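Local atomic coordinates of AlgX/AlgJ SGNH hydrolase-like domain-containing protein (Eubacterium siraeum, PDB entry 4NZK), a protein that is of unknown function but belongs to the DHHW family of the SGNH hydrolase clan, a clan that includes esterases and acyltransferases. Residues 88-93 against 135-140; 98-103 against 327-332; 74-79 against 121-126; 106-111 against 128-133. One frame throughout, in Å; residues are numbered along the deposited sequence. Where two conformers were deposited one is given.

Contacts 2 and 4 are buried, contact 3 is partly buried and contact 1 lies at the surface. Strand 101-107 serves two of them: in contact 2 it pairs with strand 328-334 through a backbone ladder, and in contact 4 its end packs on helix 126-136 through aliphatic side chains, without a hydrogen bond. That helix also takes part in contact 1, where its C-terminal exit meets helix 83-96 through an asparagine amide and two waters. In contact 3 the loop leading into the same helix joins the segment after strand 70-75 by a ring stack and backbone bonds. Contacts 1 and 2 touch through Lys93 and Phe92, contacts 3 and 4 through Tyr77 and Ser129.

Contact 1 (88-93 against 135-140); sequences YLNEFK and NKLVNV. With EDO (1,2-ethanediol), chain D.
The flat amide of Asn90 lies against the backbone of 136-138, with the side chains of Val138 and Leu137 on opposite sides of its plane. At its ND2 end the carbonyl O of Lys136 lies in the amide plane, accepting a 2.9 Å hydrogen bond from ND2 with an N-H...O angle of 166°. Over one face lies Val138, whose CB is 4.0 Å from Asn90 CG. From that same side Val138 N donates to Asn90 OD1 at 2.8 Å, standing well above the carbonyl plane. Across the plane, Leu137 CD2 is 4.0 Å from Asn90 OD1, and it also touches CD2 of Leu89. One turn of helix further on, Lys93 folds past Asn139. A bend at chi2 (64°) turns CD, and the chain then runs by the carbonyl of Asn139, with Lys93 CE 3.3 Å from Asn139 O. The ammonium group is hydrogen-bonded to the carbonyls of Val100 and Gly97, and through a water to Asn139 O. A second water donates to Asn90 O and to Val138 O, 2.8 Å from the latter. Lys136 points its amine away from helix 83-96, to Ser132 and to the O2 atom of an ethanediol probably left from crystallisation. The chain thus leaves helix 126-136 held against helix 83-96 by an amide that accepts and donates at once, with water bridges and aliphatic packing beside it. Its two bonds, to groups two residues apart, probably fix the rotation of the Asn90 side chain, while waters satisfy neighbouring carbonyls at this solvent-facing edge.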
loop_
_atom_site.group_PDB
_atom_site.type_symbol
_atom_site.label_atom_id
_atom_site.label_comp_id
_atom_site.label_asym_id
_atom_site.label_seq_id
_atom_site.Cartn_x
_atom_site.Cartn_y
_atom_site.Cartn_z
ATOM N N TYR A 88 -11.720 10.804 10.156
ATOM C CA TYR A 88 -10.516 11.564 9.878
ATOM C C TYR A 88 -10.410 11.932 8.395
ATOM O O TYR A 88 -10.020 13.052 8.037
ATOM C CB TYR A 88 -9.275 10.808 10.335
ATOM C CG TYR A 88 -9.281 10.372 11.793
ATOM C CD1 TYR A 88 -10.021 11.045 12.739
ATOM C CD2 TYR A 88 -8.542 9.260 12.199
ATOM C CE1 TYR A 88 -10.048 10.637 14.059
ATOM C CE2 TYR A 88 -8.553 8.850 13.521
ATOM C CZ TYR A 88 -9.314 9.540 14.438
ATOM O OH TYR A 88 -9.330 9.127 15.769
ATOM N N LEU A 89 -10.681 10.980 7.527
ATOM C CA LEU A 89 -10.703 11.279 6.087
ATOM C C LEU A 89 -11.729 12.353 5.781
ATOM O O LEU A 89 -11.480 13.245 4.979
ATOM C CB LEU A 89 -11.028 10.037 5.227
ATOM C CG LEU A 89 -9.814 9.303 4.704
ATOM C CD1 LEU A 89 -8.928 8.758 5.789
ATOM C CD2 LEU A 89 -10.272 8.197 3.797
ATOM N N ASN A 90 -12.898 12.251 6.408
ATOM C CA ASN A 90 -13.963 13.232 6.146
ATOM C C ASN A 90 -13.507 14.633 6.559
ATOM O O ASN A 90 -13.771 15.607 5.854
ATOM C CB ASN A 90 -15.225 12.855 6.868
ATOM C CG ASN A 90 -15.907 11.656 6.227
ATOM O OD1 ASN A 90 -15.610 11.282 5.078
ATOM N ND2 ASN A 90 -16.819 11.046 6.982
ATOM N N GLU A 91 -12.817 14.709 7.691
ATOM C CA GLU A 91 -12.292 15.981 8.187
ATOM C C GLU A 91 -11.244 16.534 7.233
ATOM O O GLU A 91 -11.241 17.741 6.934
ATOM C CB GLU A 91 -11.689 15.815 9.582
ATOM C CG GLU A 91 -10.966 17.055 10.101
ATOM C CD GLU A 91 -11.900 18.170 10.556
ATOM O OE1 GLU A 91 -13.137 17.945 10.621
ATOM O OE2 GLU A 91 -11.380 19.269 10.900
ATOM N N PHE A 92 -10.340 15.655 6.779
ATOM C CA PHE A 92 -9.345 16.071 5.835
ATOM C C PHE A 92 -10.021 16.661 4.600
ATOM O O PHE A 92 -9.596 17.710 4.084
ATOM C CB PHE A 92 -8.443 14.888 5.446
ATOM C CG PHE A 92 -7.427 15.253 4.407
ATOM C CD1 PHE A 92 -6.226 15.815 4.756
ATOM C CD2 PHE A 92 -7.694 15.043 3.084
ATOM C CE1 PHE A 92 -5.303 16.162 3.785
ATOM C CE2 PHE A 92 -6.797 15.401 2.115
ATOM C CZ PHE A 92 -5.604 15.960 2.468
ATOM N N LYS A 93 -11.028 15.961 4.074
ATOM C CA LYS A 93 -11.731 16.427 2.883
ATOM C C LYS A 93 -12.403 17.785 3.126
ATOM O O LYS A 93 -12.342 18.679 2.265
ATOM C CB LYS A 93 -12.727 15.386 2.405
ATOM C CG LYS A 93 -13.665 15.881 1.318
ATOM C CD LYS A 93 -12.996 16.270 0.008
ATOM C CE LYS A 93 -14.047 16.879 -0.928
ATOM N NZ LYS A 93 -13.462 17.120 -2.273
ATOM N N ASN A 135 -19.113 3.282 3.626
ATOM C CA ASN A 135 -20.441 3.752 3.959
ATOM C C ASN A 135 -20.400 5.001 4.822
ATOM O O ASN A 135 -21.396 5.714 4.905
ATOM C CB ASN A 135 -21.228 2.659 4.675
ATOM C CG ASN A 135 -21.578 1.499 3.760
ATOM O OD1 ASN A 135 -21.727 1.656 2.552
ATOM N ND2 ASN A 135 -21.739 0.329 4.354
ATOM N N LYS A 136 -19.275 5.252 5.489
ATOM C CA LYS A 136 -19.155 6.385 6.403
ATOM C C LYS A 136 -18.465 7.583 5.771
ATOM O O LYS A 136 -18.378 8.671 6.394
ATOM C CB LYS A 136 -18.378 5.926 7.656
ATOM C CG LYS A 136 -19.169 4.961 8.516
ATOM C CD LYS A 136 -18.332 4.223 9.540
ATOM C CE LYS A 136 -19.166 3.304 10.430
ATOM N NZ LYS A 136 -19.924 2.249 9.656
ATOM N N LEU A 137 -17.986 7.434 4.533
ATOM C CA LEU A 137 -17.293 8.528 3.842
ATOM C C LEU A 137 -18.253 9.578 3.356
ATOM O O LEU A 137 -19.372 9.262 2.937
ATOM C CB LEU A 137 -16.527 8.017 2.644
ATOM C CG LEU A 137 -15.365 7.100 2.966
ATOM C CD1 LEU A 137 -14.826 6.532 1.655
ATOM C CD2 LEU A 137 -14.290 7.766 3.811
ATOM N N VAL A 138 -17.804 10.837 3.407
ATOM C CA VAL A 138 -18.555 11.992 2.926
ATOM C C VAL A 138 -17.654 12.766 1.955
ATOM O O VAL A 138 -16.610 13.300 2.337
ATOM C CB VAL A 138 -18.986 12.914 4.068
ATOM C CG1 VAL A 138 -19.668 14.163 3.521
ATOM C CG2 VAL A 138 -19.895 12.176 5.019
ATOM N N ASN A 139 -18.071 12.798 0.683
ATOM C CA ASN A 139 -17.357 13.479 -0.387
ATOM C C ASN A 139 -15.913 12.990 -0.592
ATOM O O ASN A 139 -15.031 13.722 -1.014
ATOM C CB ASN A 139 -17.382 14.983 -0.197
ATOM C CG ASN A 139 -18.761 15.536 -0.209
ATOM O OD1 ASN A 139 -19.609 15.063 -0.971
ATOM N ND2 ASN A 139 -19.025 16.542 0.659
ATOM N N VAL A 140 -15.716 11.719 -0.297
ATOM C CA VAL A 140 -14.466 11.016 -0.559
ATOM C C VAL A 140 -14.814 9.890 -1.524
ATOM O O VAL A 140 -15.764 9.138 -1.280
ATOM C CB VAL A 140 -13.810 10.473 0.730
ATOM C CG1 VAL A 140 -12.581 9.639 0.446
ATOM C CG2 VAL A 140 -13.438 11.633 1.625
HETATM C C1 EDO D . -23.849 1.907 11.279
HETATM O O1 EDO D . -24.265 2.160 9.901
HETATM C C2 EDO D . -23.000 0.629 11.377
HETATM O O2 EDO D . -21.577 0.934 11.469
HETATM O O HOH W 1 -16.000 15.338 4.119
HETATM O O HOH W 2 -13.302 14.350 -3.116
#

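Contact 2 (98-103 against 327-332); sequences SSVNVF and TDVLFT
Residues 101-103 run parallel to 328-332, their axes 4.7 Å apart and 14° from alignment, with Asn101 beside Asp328, Val102 beside Val329 and Phe103 beside Leu330. The ladder passes from Thr327 O to Asn101 N, from Asn101 O to Val329 N, from Val329 O to Phe103 N (2.7 Å) and from Phe103 O to Phe331 N, the last bond almost straight at 178°. On the face carrying Phe103, its ring lies alongside the Asp328 carboxylate and points the same way, the planes 29° apart. Asp328 OD2 approaches the ring edge at CE1 of Phe103 (3.4 Å), while Val329 O lies in the ring plane near CD1. The carboxylate has firmer partners too: OD1 accepts a 2.7 Å bond from Thr327 OG1 and forms a salt bridge with Arg281, and OD2 takes a water shared with Asn101 ND2. Leu330 CD1 rests 3.8 Å from Phe103 CB. On the face of Val102 and Val329 the contacts between the segments are apolar: Val102 CG1 reaches the edge of Phe331 at CE1 (3.8 Å). Just before the strand, Val100 CG1 meets Val329 CG2 at 3.9 Å. Phe92 and Leu89 of helix 83-96 cover this side. Strand 101-107, flanked by 141-142 and 328-334, joins chain parts more than 200 residues apart in the parallel core of the sheet, as expected of the alpha/beta/alpha fold of SGNH hydrolases.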
loop_
_atom_site.group_PDB
_atom_site.type_symbol
_atom_site.label_atom_id
_atom_site.label_comp_id
_atom_site.label_asym_id
_atom_site.label_seq_id
_atom_site.Cartn_x
_atom_site.Cartn_y
_atom_site.Cartn_z
ATOM N N SER A 98 -13.793 21.404 -1.993
ATOM C CA SER A 98 -14.342 20.761 -3.186
ATOM C C SER A 98 -13.381 20.640 -4.351
ATOM O O SER A 98 -13.556 19.753 -5.190
ATOM C CB SER A 98 -15.582 21.514 -3.656
ATOM O OG SER A 98 -15.246 22.855 -3.949
ATOM N N SER A 99 -12.376 21.513 -4.417
ATOM C CA SER A 99 -11.491 21.522 -5.576
ATOM C C SER A 99 -10.380 20.473 -5.580
ATOM O O SER A 99 -9.675 20.334 -6.586
ATOM C CB SER A 99 -10.871 22.911 -5.769
ATOM O OG SER A 99 -9.853 23.124 -4.819
ATOM N N VAL A 100 -10.229 19.740 -4.476
ATOM C CA VAL A 100 -9.246 18.682 -4.370
ATOM C C VAL A 100 -10.031 17.400 -4.244
ATOM O O VAL A 100 -10.819 17.248 -3.326
ATOM C CB VAL A 100 -8.334 18.905 -3.141
ATOM C CG1 VAL A 100 -7.360 17.765 -3.004
ATOM C CG2 VAL A 100 -7.587 20.246 -3.280
ATOM N N ASN A 101 -9.790 16.453 -5.151
ATOM C CA ASN A 101 -10.469 15.145 -5.063
ATOM C C ASN A 101 -9.703 14.260 -4.123
ATOM O O ASN A 101 -8.487 14.171 -4.228
ATOM C CB ASN A 101 -10.650 14.466 -6.431
ATOM C CG ASN A 101 -11.881 14.972 -7.122
ATOM O OD1 ASN A 101 -12.826 15.443 -6.462
ATOM N ND2 ASN A 101 -11.917 14.860 -8.427
ATOM N N VAL A 102 -10.440 13.658 -3.182
ATOM C CA VAL A 102 -9.846 12.776 -2.169
ATOM C C VAL A 102 -10.439 11.389 -2.389
ATOM O O VAL A 102 -11.667 11.242 -2.530
ATOM C CB VAL A 102 -10.166 13.263 -0.764
ATOM C CG1 VAL A 102 -9.544 12.360 0.299
ATOM C CG2 VAL A 102 -9.679 14.733 -0.595
ATOM N N PHE A 103 -9.541 10.406 -2.485
ATOM C CA PHE A 103 -9.887 9.031 -2.802
ATOM C C PHE A 103 -9.458 8.146 -1.630
ATOM O O PHE A 103 -8.471 8.437 -0.931
ATOM C CB PHE A 103 -9.124 8.543 -4.030
ATOM C CG PHE A 103 -9.399 9.292 -5.315
ATOM C CD1 PHE A 103 -8.828 10.539 -5.581
ATOM C CD2 PHE A 103 -10.200 8.720 -6.281
ATOM C CE1 PHE A 103 -9.042 11.167 -6.804
ATOM C CE2 PHE A 103 -10.437 9.351 -7.492
ATOM C CZ PHE A 103 -9.870 10.583 -7.744
ATOM N N THR A 327 -3.875 18.257 -6.584
ATOM C CA THR A 327 -5.200 18.145 -7.211
ATOM C C THR A 327 -5.970 16.890 -6.768
ATOM O O THR A 327 -7.220 16.854 -6.831
ATOM C CB THR A 327 -5.080 18.120 -8.786
ATOM O OG1 THR A 327 -4.261 17.022 -9.224
ATOM C CG2 THR A 327 -4.429 19.389 -9.292
ATOM N N ASP A 328 -5.220 15.852 -6.373
ATOM C CA ASP A 328 -5.762 14.548 -6.040
ATOM C C ASP A 328 -5.022 14.026 -4.802
ATOM O O ASP A 328 -3.795 14.113 -4.725
ATOM C CB ASP A 328 -5.501 13.542 -7.179
ATOM C CG ASP A 328 -6.206 13.913 -8.480
ATOM O OD1 ASP A 328 -5.647 14.707 -9.292
ATOM O OD2 ASP A 328 -7.340 13.418 -8.668
ATOM N N VAL A 329 -5.780 13.452 -3.871
ATOM C CA VAL A 329 -5.190 12.832 -2.674
ATOM C C VAL A 329 -5.708 11.407 -2.598
ATOM O O VAL A 329 -6.918 11.195 -2.683
ATOM C CB VAL A 329 -5.575 13.605 -1.382
ATOM C CG1 VAL A 329 -4.980 12.907 -0.163
ATOM C CG2 VAL A 329 -5.069 15.037 -1.470
ATOM N N LEU A 330 -4.802 10.452 -2.391
ATOM C CA LEU A 330 -5.171 9.076 -2.189
ATOM C C LEU A 330 -4.734 8.626 -0.798
ATOM O O LEU A 330 -3.571 8.688 -0.465
ATOM C CB LEU A 330 -4.496 8.205 -3.250
ATOM C CG LEU A 330 -4.673 6.709 -3.070
ATOM C CD1 LEU A 330 -6.131 6.289 -3.181
ATOM C CD2 LEU A 330 -3.832 5.972 -4.098
ATOM N N PHE A 331 -5.702 8.136 -0.027
ATOM C CA PHE A 331 -5.449 7.428 1.216
ATOM C C PHE A 331 -5.541 5.937 0.881
ATOM O O PHE A 331 -6.586 5.458 0.360
ATOM C CB PHE A 331 -6.515 7.740 2.252
ATOM C CG PHE A 331 -6.367 9.094 2.860
ATOM C CD1 PHE A 331 -6.931 10.198 2.262
ATOM C CD2 PHE A 331 -5.609 9.270 3.993
ATOM C CE1 PHE A 331 -6.801 11.460 2.832
ATOM C CE2 PHE A 331 -5.449 10.529 4.560
ATOM C CZ PHE A 331 -6.044 11.618 3.966
ATOM N N THR A 332 -4.452 5.220 1.135
ATOM C CA THR A 332 -4.429 3.813 0.825
ATOM C C THR A 332 -3.623 3.063 1.857
ATOM O O THR A 332 -2.543 3.479 2.244
ATOM C CB THR A 332 -3.942 3.586 -0.616
ATOM O OG1 THR A 332 -4.072 2.180 -0.951
ATOM C CG2 THR A 332 -2.526 4.031 -0.842
HETATM O O HOH W 3 -9.326 14.737 -9.747
#

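Contact 3 (74-79 against 121-126); sequences ISLYGG and KYNASH
Tyr77 reaches from the segment after strand 70-75 to the loop before helix 126-136. CB touches two polar atoms, Asn123 OD1 and His126 NE2, the latter 3.5 Å from it. Chi1 of -175° sets CG anti to the backbone N, where Tyr77 CG lies 3.7 Å from His126 CE1. The two rings form an offset stack, its centroids 4.2 Å apart and its planes at 13°. The opposite face of the tyrosine ring carries Gly79 N over its centre. Along one edge, CD2 faces Ala124 O and CE2 faces Ser125 O, the latter 3.7 Å apart and both carbonyls near the ring plane. At the tip, OH bonds to Ser129 OG. The backbone is held as well: Tyr77 N donates to Asn123 OD1 at 2.9 Å, and Ala124 N donates to Tyr77 O at 2.8 Å. A water gathers Ser75 O, Asn123 OD1 and, in the plane of the imidazole at 2.9 Å, His126 NE2, while His126 ND1 bonds to Thr335 OG1. An alanine in place of His126 would probably leave one face of Tyr77 without its stacking partner, and the water and the Thr335 hydroxyl each short of a mate. Ala124 CB packs against the Gly78-Gly79 backbone, and Leu76 CB against Tyr122 O. The loop then ends in a helix start: Ser125 is the N-cap of helix 126-136, its OG accepting from Asp128 N.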
loop_
_atom_site.group_PDB
_atom_site.type_symbol
_atom_site.label_atom_id
_atom_site.label_comp_id
_atom_site.label_asym_id
_atom_site.label_seq_id
_atom_site.Cartn_x
_atom_site.Cartn_y
_atom_site.Cartn_z
ATOM N N ILE A 74 -0.127 -16.380 7.061
ATOM C CA ILE A 74 -1.318 -15.557 6.822
ATOM C C ILE A 74 -1.776 -14.916 8.096
ATOM O O ILE A 74 -2.044 -15.606 9.102
ATOM C CB ILE A 74 -2.456 -16.425 6.254
ATOM C CG1 ILE A 74 -1.968 -17.121 4.980
ATOM C CG2 ILE A 74 -3.718 -15.559 6.023
ATOM C CD1 ILE A 74 -2.946 -18.087 4.365
ATOM N N SER A 75 -1.900 -13.593 8.072
ATOM C CA SER A 75 -2.355 -12.874 9.268
ATOM C C SER A 75 -3.882 -13.025 9.360
ATOM O O SER A 75 -4.605 -12.752 8.404
ATOM C CB SER A 75 -2.011 -11.387 9.150
ATOM O OG SER A 75 -0.641 -11.125 9.101
ATOM N N LEU A 76 -4.355 -13.454 10.523
ATOM C CA LEU A 76 -5.770 -13.599 10.772
ATOM C C LEU A 76 -6.357 -12.240 11.157
ATOM O O LEU A 76 -5.726 -11.440 11.816
ATOM C CB LEU A 76 -6.018 -14.654 11.855
ATOM C CG LEU A 76 -5.479 -16.048 11.446
ATOM C CD1 LEU A 76 -5.446 -17.006 12.626
ATOM C CD2 LEU A 76 -6.223 -16.666 10.278
ATOM N N TYR A 77 -7.599 -12.019 10.757
ATOM C CA TYR A 77 -8.228 -10.707 10.908
ATOM C C TYR A 77 -9.393 -10.785 11.869
ATOM O O TYR A 77 -10.186 -11.734 11.794
ATOM C CB TYR A 77 -8.716 -10.233 9.532
ATOM C CG TYR A 77 -9.273 -8.846 9.544
ATOM C CD1 TYR A 77 -8.531 -7.755 10.015
ATOM C CD2 TYR A 77 -10.511 -8.584 9.011
ATOM C CE1 TYR A 77 -9.049 -6.467 9.991
ATOM C CE2 TYR A 77 -11.038 -7.301 9.007
ATOM C CZ TYR A 77 -10.302 -6.251 9.492
ATOM O OH TYR A 77 -10.775 -4.970 9.513
ATOM N N GLY A 78 -9.492 -9.773 12.742
ATOM C CA GLY A 78 -10.561 -9.710 13.746
ATOM C C GLY A 78 -11.706 -8.766 13.438
ATOM O O GLY A 78 -12.750 -8.791 14.101
ATOM N N GLY A 79 -11.562 -7.961 12.400
ATOM C CA GLY A 79 -12.617 -7.035 12.015
ATOM C C GLY A 79 -12.463 -5.652 12.644
ATOM O O GLY A 79 -11.496 -5.356 13.325
ATOM N N LYS A 121 -13.820 -19.760 11.268
ATOM C CA LYS A 121 -14.092 -19.330 12.634
ATOM C C LYS A 121 -12.949 -18.492 13.264
ATOM O O LYS A 121 -13.124 -17.889 14.331
ATOM C CB LYS A 121 -14.518 -20.529 13.522
ATOM C CG LYS A 121 -13.392 -21.459 13.943
ATOM C CD LYS A 121 -13.922 -22.850 14.344
ATOM C CE LYS A 121 -13.029 -23.536 15.352
ATOM N NZ LYS A 121 -13.297 -25.002 15.462
ATOM N N TYR A 122 -11.801 -18.435 12.573
ATOM C CA TYR A 122 -10.637 -17.705 13.046
ATOM C C TYR A 122 -10.321 -16.455 12.245
ATOM O O TYR A 122 -9.297 -15.828 12.484
ATOM C CB TYR A 122 -9.392 -18.593 13.022
ATOM C CG TYR A 122 -9.537 -19.870 13.812
ATOM C CD1 TYR A 122 -9.621 -19.860 15.202
ATOM C CD2 TYR A 122 -9.574 -21.105 13.155
ATOM C CE1 TYR A 122 -9.741 -21.053 15.916
ATOM C CE2 TYR A 122 -9.703 -22.282 13.852
ATOM C CZ TYR A 122 -9.798 -22.248 15.226
ATOM O OH TYR A 122 -9.920 -23.460 15.885
ATOM N N ASN A 123 -11.210 -16.075 11.338
ATOM C CA ASN A 123 -10.940 -14.939 10.485
ATOM C C ASN A 123 -12.227 -14.213 10.133
ATOM O O ASN A 123 -13.169 -14.830 9.635
ATOM C CB ASN A 123 -10.286 -15.472 9.219
ATOM C CG ASN A 123 -9.744 -14.378 8.324
ATOM O OD1 ASN A 123 -8.867 -13.618 8.730
ATOM N ND2 ASN A 123 -10.203 -14.353 7.065
ATOM N N ALA A 124 -12.235 -12.910 10.371
ATOM C CA ALA A 124 -13.364 -12.034 10.069
ATOM C C ALA A 124 -13.233 -11.560 8.623
ATOM O O ALA A 124 -12.184 -11.671 8.005
ATOM C CB ALA A 124 -13.369 -10.834 11.021
ATOM N N SER A 125 -14.285 -10.962 8.100
ATOM C CA SER A 125 -14.321 -10.469 6.738
ATOM C C SER A 125 -13.635 -9.119 6.534
ATOM O O SER A 125 -14.053 -8.102 7.090
ATOM C CB SER A 125 -15.778 -10.292 6.339
ATOM O OG SER A 125 -15.885 -9.693 5.078
ATOM N N HIS A 126 -12.580 -9.112 5.735
ATOM C CA HIS A 126 -11.985 -7.860 5.323
ATOM C C HIS A 126 -12.999 -6.993 4.567
ATOM O O HIS A 126 -13.049 -5.779 4.758
ATOM C CB HIS A 126 -10.771 -8.075 4.434
ATOM C CG HIS A 126 -9.589 -8.641 5.150
ATOM N ND1 HIS A 126 -8.595 -7.855 5.661
ATOM C CD2 HIS A 126 -9.251 -9.916 5.434
ATOM C CE1 HIS A 126 -7.689 -8.616 6.231
ATOM N NE2 HIS A 126 -8.064 -9.874 6.102
HETATM O O HOH W 4 -7.031 -12.372 7.097
#

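Contact 4 (106-111 against 128-133); sequences VVPTAG and DSINSI
Val106 and Ile130 slide past each other in opposite directions, joining the end of strand 101-107 to helix 126-136 within the beta-alpha-beta crossover that runs from strand 101-107 through the short helix 111-114, a loop and helix 126-136 to the parallel strand 141-142. Val106 CG1 and Ile130 CG1 are in van der Waals contact at 4.0 Å. In Ile130, CG1 stands anti to the carbonyl carbon (chi1 -66°), and CD1 continues away from CA (chi2 167°), which extends the branch toward the backbone of the strand end. There it meets Pro108, whose ring crosses the isoleucine side chain at about a right angle, its CD 4.1 Å from Ile130 CD1. One helical turn on, Ile133 approaches the other methyl of Val106, CD1 to CG2 at 4.3 Å, so the valine is touched by two isoleucines three residues apart. No hydrogen bond links the two segments, and the side chains that meet are all aliphatic. Thr335 adjoins both Val106 and Ile130, and Tyr146 of helix 145-150 adjoins both Ile130 and Pro108. An alanine in place of Ile130 would probably open a gap between helix and strand, leaving Val106 CG1 and Pro108 CD without their neighbours on the helix. The shortest approach between the segments is that of an apolar methyl to a carbonyl: Ile130 CD1 lies 3.5 Å from Val106 O.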
loop_
_atom_site.group_PDB
_atom_site.type_symbol
_atom_site.label_atom_id
_atom_site.label_comp_id
_atom_site.label_asym_id
_atom_site.label_seq_id
_atom_site.Cartn_x
_atom_site.Cartn_y
_atom_site.Cartn_z
ATOM N N VAL A 106 -8.820 1.103 0.627
ATOM C CA VAL A 106 -8.433 0.207 1.687
ATOM C C VAL A 106 -8.426 -1.195 1.118
ATOM O O VAL A 106 -9.415 -1.632 0.519
ATOM C CB VAL A 106 -9.355 0.316 2.933
ATOM C CG1 VAL A 106 -8.937 -0.700 3.994
ATOM C CG2 VAL A 106 -9.298 1.733 3.503
ATOM N N VAL A 107 -7.321 -1.894 1.312
ATOM C CA VAL A 107 -7.157 -3.207 0.673
ATOM C C VAL A 107 -6.931 -4.293 1.722
ATOM O O VAL A 107 -6.399 -4.036 2.787
ATOM C CB VAL A 107 -6.003 -3.215 -0.342
ATOM C CG1 VAL A 107 -6.332 -2.313 -1.535
ATOM C CG2 VAL A 107 -4.669 -2.809 0.281
ATOM N N PRO A 108 -7.350 -5.520 1.401
ATOM C CA PRO A 108 -7.189 -6.606 2.340
ATOM C C PRO A 108 -5.783 -7.176 2.263
ATOM O O PRO A 108 -5.038 -6.876 1.346
ATOM C CB PRO A 108 -8.167 -7.641 1.826
ATOM C CG PRO A 108 -8.153 -7.431 0.371
ATOM C CD PRO A 108 -8.027 -5.953 0.161
ATOM N N THR A 109 -5.453 -7.983 3.262
ATOM C CA THR A 109 -4.286 -8.824 3.247
ATOM C C THR A 109 -4.682 -10.190 2.666
ATOM O O THR A 109 -5.861 -10.427 2.304
ATOM C CB THR A 109 -3.696 -8.944 4.647
ATOM O OG1 THR A 109 -4.703 -9.462 5.528
ATOM C CG2 THR A 109 -3.204 -7.583 5.153
ATOM N N ALA A 110 -3.703 -11.073 2.522
ATOM C CA ALA A 110 -3.913 -12.303 1.763
ATOM C C ALA A 110 -5.036 -13.182 2.274
ATOM O O ALA A 110 -5.639 -13.918 1.513
ATOM C CB ALA A 110 -2.622 -13.110 1.658
ATOM N N GLY A 111 -5.299 -13.128 3.584
ATOM C CA GLY A 111 -6.297 -13.964 4.201
ATOM C C GLY A 111 -7.694 -13.717 3.695
ATOM O O GLY A 111 -8.583 -14.565 3.883
ATOM N N ASP A 128 -16.165 -6.710 4.839
ATOM C CA ASP A 128 -17.128 -6.024 5.717
ATOM C C ASP A 128 -16.538 -4.729 6.279
ATOM O O ASP A 128 -17.240 -3.721 6.381
ATOM C CB ASP A 128 -17.566 -6.925 6.880
ATOM C CG ASP A 128 -18.619 -7.963 6.515
ATOM O OD1 ASP A 128 -19.263 -7.892 5.416
ATOM O OD2 ASP A 128 -18.827 -8.865 7.401
ATOM N N SER A 129 -15.261 -4.747 6.664
ATOM C CA SER A 129 -14.629 -3.523 7.186
ATOM C C SER A 129 -14.465 -2.484 6.109
ATOM O O SER A 129 -14.696 -1.298 6.337
ATOM C CB SER A 129 -13.254 -3.826 7.780
ATOM O OG SER A 129 -13.383 -4.665 8.931
ATOM N N ILE A 130 -14.064 -2.936 4.925
ATOM C CA ILE A 130 -13.913 -2.023 3.800
ATOM C C ILE A 130 -15.270 -1.365 3.432
ATOM O O ILE A 130 -15.359 -0.147 3.162
ATOM C CB ILE A 130 -13.277 -2.788 2.615
ATOM C CG1 ILE A 130 -11.840 -3.185 2.993
ATOM C CG2 ILE A 130 -13.346 -2.000 1.324
ATOM C CD1 ILE A 130 -11.216 -4.179 2.074
ATOM N N ASN A 131 -16.322 -2.167 3.464
ATOM C CA ASN A 131 -17.670 -1.634 3.238
ATOM C C ASN A 131 -18.077 -0.623 4.302
ATOM O O ASN A 131 -18.660 0.434 3.978
ATOM C CB ASN A 131 -18.718 -2.741 3.171
ATOM C CG ASN A 131 -18.613 -3.585 1.918
ATOM O OD1 ASN A 131 -18.018 -3.177 0.910
ATOM N ND2 ASN A 131 -19.234 -4.755 1.954
ATOM N N SER A 132 -17.814 -0.957 5.567
ATOM C CA SER A 132 -18.181 -0.064 6.675
ATOM C C SER A 132 -17.537 1.311 6.505
ATOM O O SER A 132 -18.177 2.351 6.657
ATOM C CB SER A 132 -17.779 -0.690 8.008
ATOM O OG SER A 132 -17.981 0.238 9.074
ATOM N N ILE A 133 -16.240 1.311 6.189
ATOM C CA ILE A 133 -15.528 2.549 5.929
ATOM C C ILE A 133 -16.182 3.313 4.757
ATOM O O ILE A 133 -16.483 4.503 4.856
ATOM C CB ILE A 133 -14.031 2.267 5.662
ATOM C CG1 ILE A 133 -13.347 1.820 6.955
ATOM C CG2 ILE A 133 -13.344 3.500 5.062
ATOM C CD1 ILE A 133 -12.028 1.140 6.753
#